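Local atomic coordinates of GH26C (Muricauda sp. MAR_2010_75, PDB entry 6Q78), a protein that probably hydrolyses internal beta-1,4-mannosidic linkages in mannans, as an endo-acting beta-mannanase of glycoside hydrolase family 26. Residues I102-G111 with V402-E410; W158-G166 with F177-I186. All coordinates share one frame; numbering follows the deposited sequence.

In the fold
Both contacts belong to the TIM barrel of the family 26 hydrolase, on opposite sides of the chain's centre; their own centres lie 38 Å apart, and their nearest atoms about 18 Å. Along the chain the order is 102-111, 158-166, 177-186 and 402-410, so contact 2 falls between the two halves of contact 1. They are related through neighbouring parallel strands: contact 1 packs the C-terminal part of the chain against the connection entering strand 112-116, whereas contact 2 folds the loop leaving strand 153-157 onto helix 176-186. Contact 2 is therefore at the strand C-terminal ends, the side on which TIM-barrel active sites lie; contact 1 is at the other end.

Contact 1: residues I102-G111 with V402-E410; sequences IKKMTGSDPG and VILADDLPE
In the TIM barrel, the turn from helix 101-106 into strand 112-116 meets the chain just after strand 402-403 through Ser-108 and Asp-109, which bind the backbone of Ala-405 and Asp-406. Asp-406 N donates to Ser-108 OG over 3.0 Å. With OG anti to its own N (chi1 177°) and beside the carbonyl carbon, the hydroxyl lies where it can also donate to Asp-109 O, in the carbonyl plane and on a lone pair; a small group that both gives and accepts suits this junction. Asp-109 O takes a second bond at 2.9 Å from Ala-405 N, which stands above the carbonyl plane. Ala-405 CB, a bare methyl, sits 3.3 Å from Pro-110 O, between the two backbones.

The helix end is shaped by Thr-106 and Gly-107. Thr-106 OG1 donates to Ile-102 O and accepts from Ser-108 N, forming an ST turn, while its tip meets that of Leu-404, with OG1 3.8 Å from CD1. Gly-107 then turns the chain with positive phi, a shape easiest for glycine. Across from it, Asp-406 presents its carboxylate to two waters: one links OD2 to Gly-107 O, the other OD1 to Asp-109 N.

Gly-111 leads into the barrel strands, hydrogen-bonding through its backbone to Val-83 and Val-153, while Ile-403 pairs with Phe-81 and Val-83; strand 81-86 thus serves both segments. Lacking a side chain, Gly-111 lets its CA come within 4.2 Å of Ala-405 CA, and Leu-408 CD2 lies 3.8 Å from Gly-111 O. The turn at 404-408 is steadied from within by Asp-407 OD1, which accepts from Leu-404 N at 2.9 Å.

Contact 2: residues W158-G166 with F177-I186; sequences WHFREPFEG and FQRENALKSI
Loop 158-166 passes obliquely over helix 177-186, closest at Glu-162 CA and Ala-182 CA, 6.0 Å apart, with Phe-164 over the Gln-178 turn. Phe-164 buries most surface: the edge of Phe-177 points at one face of its ring in an edge-to-face pair, centroids 4.9 Å apart and planes at 63°. Phe-177 CG is anti to its backbone N (chi1 171°), which brings CE2 over that face. Near the plane of the same ring, Asn-181 O stands at its edge.

Glu-162 serves its own loop. Its chain bends back at chi2 (76°), so that OE2 accepts from Phe-164 N and OE1 from Glu-165 N, the latter at 2.7 Å; the two bonds fix the carboxylate's rotation. Held thus, it stacks on the Gln-178 amide, with OE1 3.6 Å from Gln-178 CD; their planes lie nearly parallel, so glutamine offers a flat group for the carboxylate to lie against. This loop leaves barrel strand 153-157 at its C-terminal end, where His-159 hydrogen-bonds Asp-116 and a Tris molecule, probably from the crystallisation liquor, consistent with a place near the substrate cleft.

Small or compact residues let the backbones approach: Pro-163 CD rests 3.7 Å from Ala-182 CB, and Pro-163 CG 3.9 Å from Ile-186 CG2. Beside the proline, Ser-185 OG spends its proton on Ala-182 O and accepts from Asn-192. Ile-186 CD1 reaches the edge of the Phe-160 ring.

Contact 1: residues I102-G111 with V402-E410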
loop_
_atom_site.group_PDB
_atom_site.type_symbol
_atom_site.label_atom_id
_atom_site.label_comp_id
_atom_site.label_asym_id
_atom_site.label_seq_id
_atom_site.Cartn_x
_atom_site.Cartn_y
_atom_site.Cartn_z
ATOM N N ILE A 102 3.926 14.239 9.388
ATOM C CA ILE A 102 3.193 15.069 8.438
ATOM C C ILE A 102 2.377 16.131 9.162
ATOM O O ILE A 102 2.261 17.257 8.671
ATOM C CB ILE A 102 2.380 14.200 7.461
ATOM C CG1 ILE A 102 3.339 13.652 6.398
ATOM C CG2 ILE A 102 1.261 14.983 6.757
ATOM C CD1 ILE A 102 2.695 12.612 5.472
ATOM N N LYS A 103 1.844 15.816 10.348
ATOM C CA LYS A 103 1.136 16.848 11.124
ATOM C C LYS A 103 2.099 17.853 11.756
ATOM O O LYS A 103 1.795 19.052 11.811
ATOM C CB LYS A 103 0.263 16.196 12.197
ATOM C CG LYS A 103 -0.520 17.209 13.045
ATOM C CD LYS A 103 -1.512 16.473 13.927
ATOM C CE LYS A 103 -1.965 17.348 15.059
ATOM N NZ LYS A 103 -2.793 18.446 14.566
ATOM N N LYS A 104 3.278 17.405 12.220
ATOM C CA LYS A 104 4.276 18.382 12.673
ATOM C C LYS A 104 4.575 19.389 11.577
ATOM O O LYS A 104 4.802 20.575 11.850
ATOM C CB LYS A 104 5.598 17.696 13.060
ATOM C CG LYS A 104 5.561 16.668 14.223
ATOM C CD LYS A 104 6.993 16.221 14.525
ATOM C CE LYS A 104 7.098 15.225 15.653
ATOM N NZ LYS A 104 6.719 13.836 15.214
ATOM N N MET A 105 4.654 18.916 10.336
ATOM C CA MET A 105 5.067 19.723 9.194
ATOM C C MET A 105 3.939 20.616 8.698
ATOM O O MET A 105 4.140 21.831 8.515
ATOM C CB MET A 105 5.495 18.753 8.073
ATOM C CG MET A 105 6.083 19.425 6.815
ATOM S SD MET A 105 7.630 20.351 7.147
ATOM C CE MET A 105 7.072 22.067 6.936
ATOM N N THR A 106 2.744 20.036 8.470
ATOM C CA THR A 106 1.657 20.702 7.751
ATOM C C THR A 106 0.519 21.172 8.643
ATOM O O THR A 106 -0.306 21.977 8.179
ATOM C CB THR A 106 1.021 19.774 6.699
ATOM O OG1 THR A 106 0.193 18.776 7.350
ATOM C CG2 THR A 106 2.067 19.108 5.827
ATOM N N GLY A 107 0.440 20.679 9.873
ATOM C CA GLY A 107 -0.709 20.917 10.732
ATOM C C GLY A 107 -1.825 19.912 10.573
ATOM O O GLY A 107 -2.730 19.874 11.444
ATOM N N SER A 108 -1.794 19.090 9.511
ATOM C CA SER A 108 -2.780 18.041 9.289
ATOM C C SER A 108 -2.118 16.678 9.360
ATOM O O SER A 108 -0.988 16.518 8.918
ATOM C CB SER A 108 -3.411 18.204 7.908
ATOM O OG SER A 108 -4.330 17.139 7.665
ATOM N N ASP A 109 -2.833 15.690 9.898
ATOM C CA ASP A 109 -2.408 14.299 9.725
ATOM C C ASP A 109 -2.458 13.915 8.242
ATOM O O ASP A 109 -3.093 14.581 7.428
ATOM C CB ASP A 109 -3.341 13.367 10.498
ATOM C CG ASP A 109 -2.942 13.176 11.944
ATOM O OD1 ASP A 109 -1.725 13.130 12.230
ATOM O OD2 ASP A 109 -3.842 13.027 12.819
ATOM N N PRO A 110 -1.748 12.859 7.855
ATOM C CA PRO A 110 -1.893 12.319 6.499
ATOM C C PRO A 110 -3.332 11.850 6.266
ATOM O O PRO A 110 -4.088 11.619 7.221
ATOM C CB PRO A 110 -0.887 11.151 6.472
ATOM C CG PRO A 110 -0.802 10.734 7.936
ATOM C CD PRO A 110 -0.918 12.005 8.730
ATOM N N GLY A 111 -3.698 11.669 4.971
ATOM C CA GLY A 111 -5.024 11.109 4.710
ATOM C C GLY A 111 -5.080 9.603 4.672
ATOM O O GLY A 111 -6.154 9.011 4.539
ATOM N N VAL A 402 -4.117 17.648 -3.729
ATOM C CA VAL A 402 -3.629 16.853 -2.589
ATOM C C VAL A 402 -4.664 16.830 -1.468
ATOM O O VAL A 402 -5.134 17.884 -1.013
ATOM C CB VAL A 402 -2.281 17.391 -2.073
ATOM C CG1 VAL A 402 -1.938 16.797 -0.711
ATOM C CG2 VAL A 402 -1.161 17.125 -3.071
ATOM N N ILE A 403 -4.971 15.630 -0.975
ATOM C CA ILE A 403 -5.908 15.433 0.144
ATOM C C ILE A 403 -5.139 14.858 1.334
ATOM O O ILE A 403 -4.624 13.738 1.259
ATOM C CB ILE A 403 -7.062 14.497 -0.270
ATOM C CG1 ILE A 403 -7.813 15.111 -1.455
ATOM C CG2 ILE A 403 -8.023 14.173 0.871
ATOM C CD1 ILE A 403 -8.875 14.188 -2.013
ATOM N N LEU A 404 -5.088 15.611 2.445
ATOM C CA LEU A 404 -4.607 15.144 3.745
ATOM C C LEU A 404 -5.817 14.916 4.660
ATOM O O LEU A 404 -6.959 15.084 4.239
ATOM C CB LEU A 404 -3.630 16.156 4.343
ATOM C CG LEU A 404 -2.360 16.421 3.529
ATOM C CD1 LEU A 404 -1.479 17.494 4.190
ATOM C CD2 LEU A 404 -1.557 15.144 3.322
ATOM N N ALA A 405 -5.573 14.581 5.934
ATOM C CA ALA A 405 -6.692 14.288 6.827
ATOM C C ALA A 405 -7.693 15.434 6.889
ATOM O O ALA A 405 -8.902 15.206 6.858
ATOM C CB ALA A 405 -6.204 13.956 8.245
ATOM N N ASP A 406 -7.220 16.677 6.937
ATOM C CA ASP A 406 -8.152 17.778 7.158
ATOM C C ASP A 406 -9.144 17.909 6.021
ATOM O O ASP A 406 -10.306 18.267 6.270
ATOM C CB ASP A 406 -7.413 19.076 7.472
ATOM C CG ASP A 406 -6.874 19.116 8.907
ATOM O OD1 ASP A 406 -7.196 18.220 9.713
ATOM O OD2 ASP A 406 -6.091 20.036 9.240
ATOM N N ASP A 407 -8.756 17.552 4.791
ATOM C CA ASP A 407 -9.700 17.686 3.686
ATOM C C ASP A 407 -10.231 16.353 3.161
ATOM O O ASP A 407 -10.786 16.290 2.056
ATOM C CB ASP A 407 -9.203 18.629 2.586
ATOM C CG ASP A 407 -7.833 18.292 2.077
ATOM O OD1 ASP A 407 -7.004 17.794 2.859
ATOM O OD2 ASP A 407 -7.568 18.628 0.895
ATOM N N LEU A 408 -10.152 15.296 3.968
ATOM C CA LEU A 408 -10.693 14.026 3.515
ATOM C C LEU A 408 -12.207 14.120 3.329
ATOM O O LEU A 408 -12.906 14.649 4.204
ATOM C CB LEU A 408 -10.436 12.948 4.559
ATOM C CG LEU A 408 -9.079 12.265 4.564
ATOM C CD1 LEU A 408 -8.904 11.554 5.909
ATOM C CD2 LEU A 408 -8.921 11.287 3.370
ATOM N N PRO A 409 -12.748 13.569 2.237
ATOM C CA PRO A 409 -14.186 13.274 2.175
ATOM C C PRO A 409 -14.558 12.249 3.235
ATOM O O PRO A 409 -13.695 11.618 3.853
ATOM C CB PRO A 409 -14.350 12.620 0.797
ATOM C CG PRO A 409 -13.102 12.893 0.050
ATOM C CD PRO A 409 -12.027 13.029 1.070
ATOM N N GLU A 410 -15.855 12.029 3.388
ATOM C CA GLU A 410 -16.363 10.886 4.159
ATOM C C GLU A 410 -16.214 9.650 3.274
ATOM O O GLU A 410 -17.082 9.321 2.455
ATOM C CB GLU A 410 -17.804 11.128 4.597
ATOM C CG GLU A 410 -17.930 12.322 5.549
ATOM C CD GLU A 410 -19.354 12.582 5.987
ATOM O OE1 GLU A 410 -20.034 11.633 6.420
ATOM O OE2 GLU A 410 -19.794 13.746 5.898
HETATM O O HOH W 1 -5.703 21.027 11.688
HETATM O O HOH W 2 -5.395 16.477 11.089
#

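Contact 2: residues W158-G166 with F177-I186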
loop_
_atom_site.group_PDB
_atom_site.type_symbol
_atom_site.label_atom_id
_atom_site.label_comp_id
_atom_site.label_asym_id
_atom_site.label_seq_id
_atom_site.Cartn_x
_atom_site.Cartn_y
_atom_site.Cartn_z
ATOM N N TRP A 158 2.855 -6.640 3.344
ATOM C CA TRP A 158 3.197 -7.835 4.116
ATOM C C TRP A 158 4.632 -8.235 3.805
ATOM O O TRP A 158 4.892 -8.935 2.810
ATOM C CB TRP A 158 2.230 -8.947 3.759
ATOM C CG TRP A 158 2.391 -10.171 4.613
ATOM C CD1 TRP A 158 3.066 -10.273 5.813
ATOM C CD2 TRP A 158 1.802 -11.453 4.382
ATOM N NE1 TRP A 158 2.957 -11.565 6.323
ATOM C CE2 TRP A 158 2.174 -12.299 5.461
ATOM C CE3 TRP A 158 1.022 -11.976 3.357
ATOM C CZ2 TRP A 158 1.751 -13.617 5.543
ATOM C CZ3 TRP A 158 0.629 -13.314 3.430
ATOM C CH2 TRP A 158 0.991 -14.104 4.508
ATOM N N HIS A 159 5.565 -7.828 4.682
ATOM C CA HIS A 159 6.937 -8.315 4.573
ATOM C C HIS A 159 6.973 -9.671 5.268
ATOM O O HIS A 159 7.292 -9.810 6.463
ATOM C CB HIS A 159 7.932 -7.311 5.137
ATOM C CG HIS A 159 8.159 -6.132 4.243
ATOM N ND1 HIS A 159 7.331 -5.026 4.253
ATOM C CD2 HIS A 159 9.133 -5.871 3.331
ATOM C CE1 HIS A 159 7.771 -4.147 3.363
ATOM N NE2 HIS A 159 8.849 -4.642 2.776
ATOM N N PHE A 160 6.583 -10.688 4.487
ATOM C CA PHE A 160 6.346 -12.057 4.957
ATOM C C PHE A 160 7.663 -12.824 4.965
ATOM O O PHE A 160 8.266 -13.055 3.920
ATOM C CB PHE A 160 5.308 -12.650 3.997
ATOM C CG PHE A 160 4.918 -14.110 4.247
ATOM C CD1 PHE A 160 5.044 -14.696 5.491
ATOM C CD2 PHE A 160 4.366 -14.852 3.212
ATOM C CE1 PHE A 160 4.646 -16.031 5.683
ATOM C CE2 PHE A 160 4.017 -16.177 3.389
ATOM C CZ PHE A 160 4.163 -16.770 4.619
ATOM N N ARG A 161 8.147 -13.154 6.155
ATOM C CA ARG A 161 9.393 -13.908 6.250
ATOM C C ARG A 161 9.196 -15.290 5.645
ATOM O O ARG A 161 8.155 -15.927 5.819
ATOM C CB ARG A 161 9.874 -13.979 7.708
ATOM C CG ARG A 161 10.248 -12.595 8.227
ATOM C CD ARG A 161 10.578 -12.586 9.710
ATOM N NE ARG A 161 10.471 -11.224 10.213
ATOM C CZ ARG A 161 11.431 -10.314 10.169
ATOM N NH1 ARG A 161 12.614 -10.603 9.647
ATOM N NH2 ARG A 161 11.176 -9.079 10.636
ATOM N N GLU A 162 10.217 -15.764 4.946
ATOM C CA GLU A 162 10.083 -16.968 4.157
ATOM C C GLU A 162 9.787 -18.159 5.068
ATOM O O GLU A 162 10.200 -18.182 6.234
ATOM C CB GLU A 162 11.350 -17.197 3.322
ATOM C CG GLU A 162 12.629 -17.586 4.125
ATOM C CD GLU A 162 12.614 -19.025 4.575
ATOM O OE1 GLU A 162 13.219 -19.342 5.652
ATOM O OE2 GLU A 162 12.018 -19.848 3.843
ATOM N N PRO A 163 9.087 -19.172 4.545
ATOM C CA PRO A 163 8.417 -20.150 5.427
ATOM C C PRO A 163 9.308 -21.226 6.027
ATOM O O PRO A 163 8.913 -21.826 7.045
ATOM C CB PRO A 163 7.360 -20.795 4.498
ATOM C CG PRO A 163 8.008 -20.694 3.136
ATOM C CD PRO A 163 8.650 -19.310 3.154
ATOM N N PHE A 164 10.478 -21.506 5.452
ATOM C CA PHE A 164 11.274 -22.621 5.955
ATOM C C PHE A 164 11.831 -22.325 7.339
ATOM O O PHE A 164 11.820 -23.194 8.222
ATOM C CB PHE A 164 12.397 -22.975 4.975
ATOM C CG PHE A 164 11.917 -23.639 3.721
ATOM C CD1 PHE A 164 11.599 -24.983 3.725
ATOM C CD2 PHE A 164 11.783 -22.915 2.540
ATOM C CE1 PHE A 164 11.143 -25.614 2.564
ATOM C CE2 PHE A 164 11.337 -23.525 1.385
ATOM C CZ PHE A 164 11.031 -24.882 1.385
ATOM N N GLU A 165 12.372 -21.122 7.538
ATOM C CA GLU A 165 12.888 -20.761 8.850
ATOM C C GLU A 165 12.207 -19.541 9.452
ATOM O O GLU A 165 12.353 -19.297 10.658
ATOM C CB GLU A 165 14.415 -20.554 8.817
ATOM C CG GLU A 165 15.195 -21.871 8.538
ATOM C CD GLU A 165 16.717 -21.718 8.565
ATOM O OE1 GLU A 165 17.237 -20.578 8.510
ATOM O OE2 GLU A 165 17.403 -22.763 8.633
ATOM N N GLY A 166 11.436 -18.787 8.670
ATOM C CA GLY A 166 10.678 -17.698 9.252
ATOM C C GLY A 166 11.468 -16.497 9.715
ATOM O O GLY A 166 10.928 -15.691 10.470
ATOM N N PHE A 177 18.712 -22.317 -1.278
ATOM C CA PHE A 177 17.561 -23.210 -1.271
ATOM C C PHE A 177 16.287 -22.461 -0.897
ATOM O O PHE A 177 15.231 -22.664 -1.508
ATOM C CB PHE A 177 17.777 -24.385 -0.319
ATOM C CG PHE A 177 16.533 -25.208 -0.108
ATOM C CD1 PHE A 177 16.240 -26.273 -0.952
ATOM C CD2 PHE A 177 15.656 -24.906 0.916
ATOM C CE1 PHE A 177 15.086 -27.011 -0.773
ATOM C CE2 PHE A 177 14.497 -25.654 1.092
ATOM C CZ PHE A 177 14.220 -26.700 0.249
ATOM N N GLN A 178 16.353 -21.601 0.114
ATOM C CA GLN A 178 15.149 -20.871 0.513
ATOM C C GLN A 178 14.656 -19.953 -0.607
ATOM O O GLN A 178 13.462 -19.930 -0.930
ATOM C CB GLN A 178 15.438 -20.086 1.790
ATOM C CG GLN A 178 15.564 -21.011 2.978
ATOM C CD GLN A 178 16.295 -20.412 4.149
ATOM O OE1 GLN A 178 16.759 -19.285 4.097
ATOM N NE2 GLN A 178 16.405 -21.187 5.230
ATOM N N ARG A 179 15.564 -19.163 -1.189
ATOM C CA ARG A 179 15.209 -18.279 -2.298
ATOM C C ARG A 179 14.470 -19.037 -3.392
ATOM O O ARG A 179 13.443 -18.575 -3.906
ATOM C CB ARG A 179 16.494 -17.736 -2.932
ATOM C CG ARG A 179 17.267 -16.778 -2.087
ATOM C CD ARG A 179 18.246 -15.977 -2.943
ATOM N NE ARG A 179 19.405 -16.727 -3.364
ATOM C CZ ARG A 179 20.545 -16.766 -2.687
ATOM N NH1 ARG A 179 20.678 -16.102 -1.537
ATOM N NH2 ARG A 179 21.548 -17.475 -3.164
ATOM N N GLU A 180 15.007 -20.190 -3.780
ATOM C CA GLU A 180 14.526 -20.900 -4.954
ATOM C C GLU A 180 13.269 -21.710 -4.684
ATOM O O GLU A 180 12.586 -22.101 -5.633
ATOM C CB GLU A 180 15.651 -21.763 -5.538
ATOM C CG GLU A 180 16.753 -20.881 -6.121
ATOM C CD GLU A 180 17.904 -21.662 -6.740
ATOM O OE1 GLU A 180 17.838 -22.912 -6.801
ATOM O OE2 GLU A 180 18.885 -21.005 -7.159
ATOM N N ASN A 181 12.917 -21.936 -3.423
ATOM C CA ASN A 181 11.807 -22.828 -3.123
ATOM C C ASN A 181 10.740 -22.253 -2.204
ATOM O O ASN A 181 9.701 -22.897 -2.034
ATOM C CB ASN A 181 12.322 -24.134 -2.506
ATOM C CG ASN A 181 13.158 -24.926 -3.482
ATOM O OD1 ASN A 181 12.622 -25.682 -4.284
ATOM N ND2 ASN A 181 14.480 -24.713 -3.463
ATOM N N ALA A 182 10.930 -21.059 -1.634
ATOM C CA ALA A 182 9.960 -20.544 -0.675
ATOM C C ALA A 182 8.568 -20.416 -1.280
ATOM O O ALA A 182 7.589 -20.879 -0.685
ATOM C CB ALA A 182 10.459 -19.214 -0.111
ATOM N N LEU A 183 8.448 -19.750 -2.439
ATOM C CA LEU A 183 7.116 -19.508 -3.003
ATOM C C LEU A 183 6.499 -20.816 -3.471
ATOM O O LEU A 183 5.344 -21.121 -3.165
ATOM C CB LEU A 183 7.168 -18.486 -4.154
ATOM C CG LEU A 183 5.770 -18.107 -4.683
ATOM C CD1 LEU A 183 5.692 -16.645 -5.178
ATOM C CD2 LEU A 183 5.332 -19.008 -5.796
ATOM N N LYS A 184 7.271 -21.631 -4.179
ATOM C CA LYS A 184 6.752 -22.933 -4.585
ATOM C C LYS A 184 6.214 -23.718 -3.390
ATOM O O LYS A 184 5.202 -24.424 -3.508
ATOM C CB LYS A 184 7.826 -23.748 -5.330
ATOM C CG LYS A 184 8.257 -23.120 -6.666
ATOM C CD LYS A 184 9.596 -23.687 -7.166
ATOM C CE LYS A 184 10.081 -22.920 -8.392
ATOM N NZ LYS A 184 11.430 -23.399 -8.812
ATOM N N SER A 185 6.872 -23.602 -2.222
ATOM C CA SER A 185 6.495 -24.413 -1.075
ATOM C C SER A 185 5.168 -23.991 -0.446
ATOM O O SER A 185 4.625 -24.744 0.366
ATOM C CB SER A 185 7.605 -24.417 -0.014
ATOM O OG SER A 185 7.558 -23.210 0.760
ATOM N N ILE A 186 4.656 -22.792 -0.751
ATOM C CA ILE A 186 3.396 -22.363 -0.143
ATOM C C ILE A 186 2.193 -22.564 -1.046
ATOM O O ILE A 186 1.054 -22.341 -0.600
ATOM C CB ILE A 186 3.450 -20.940 0.437
ATOM C CG1 ILE A 186 3.677 -19.924 -0.675
ATOM C CG2 ILE A 186 4.453 -20.876 1.565
ATOM C CD1 ILE A 186 3.480 -18.448 -0.203
#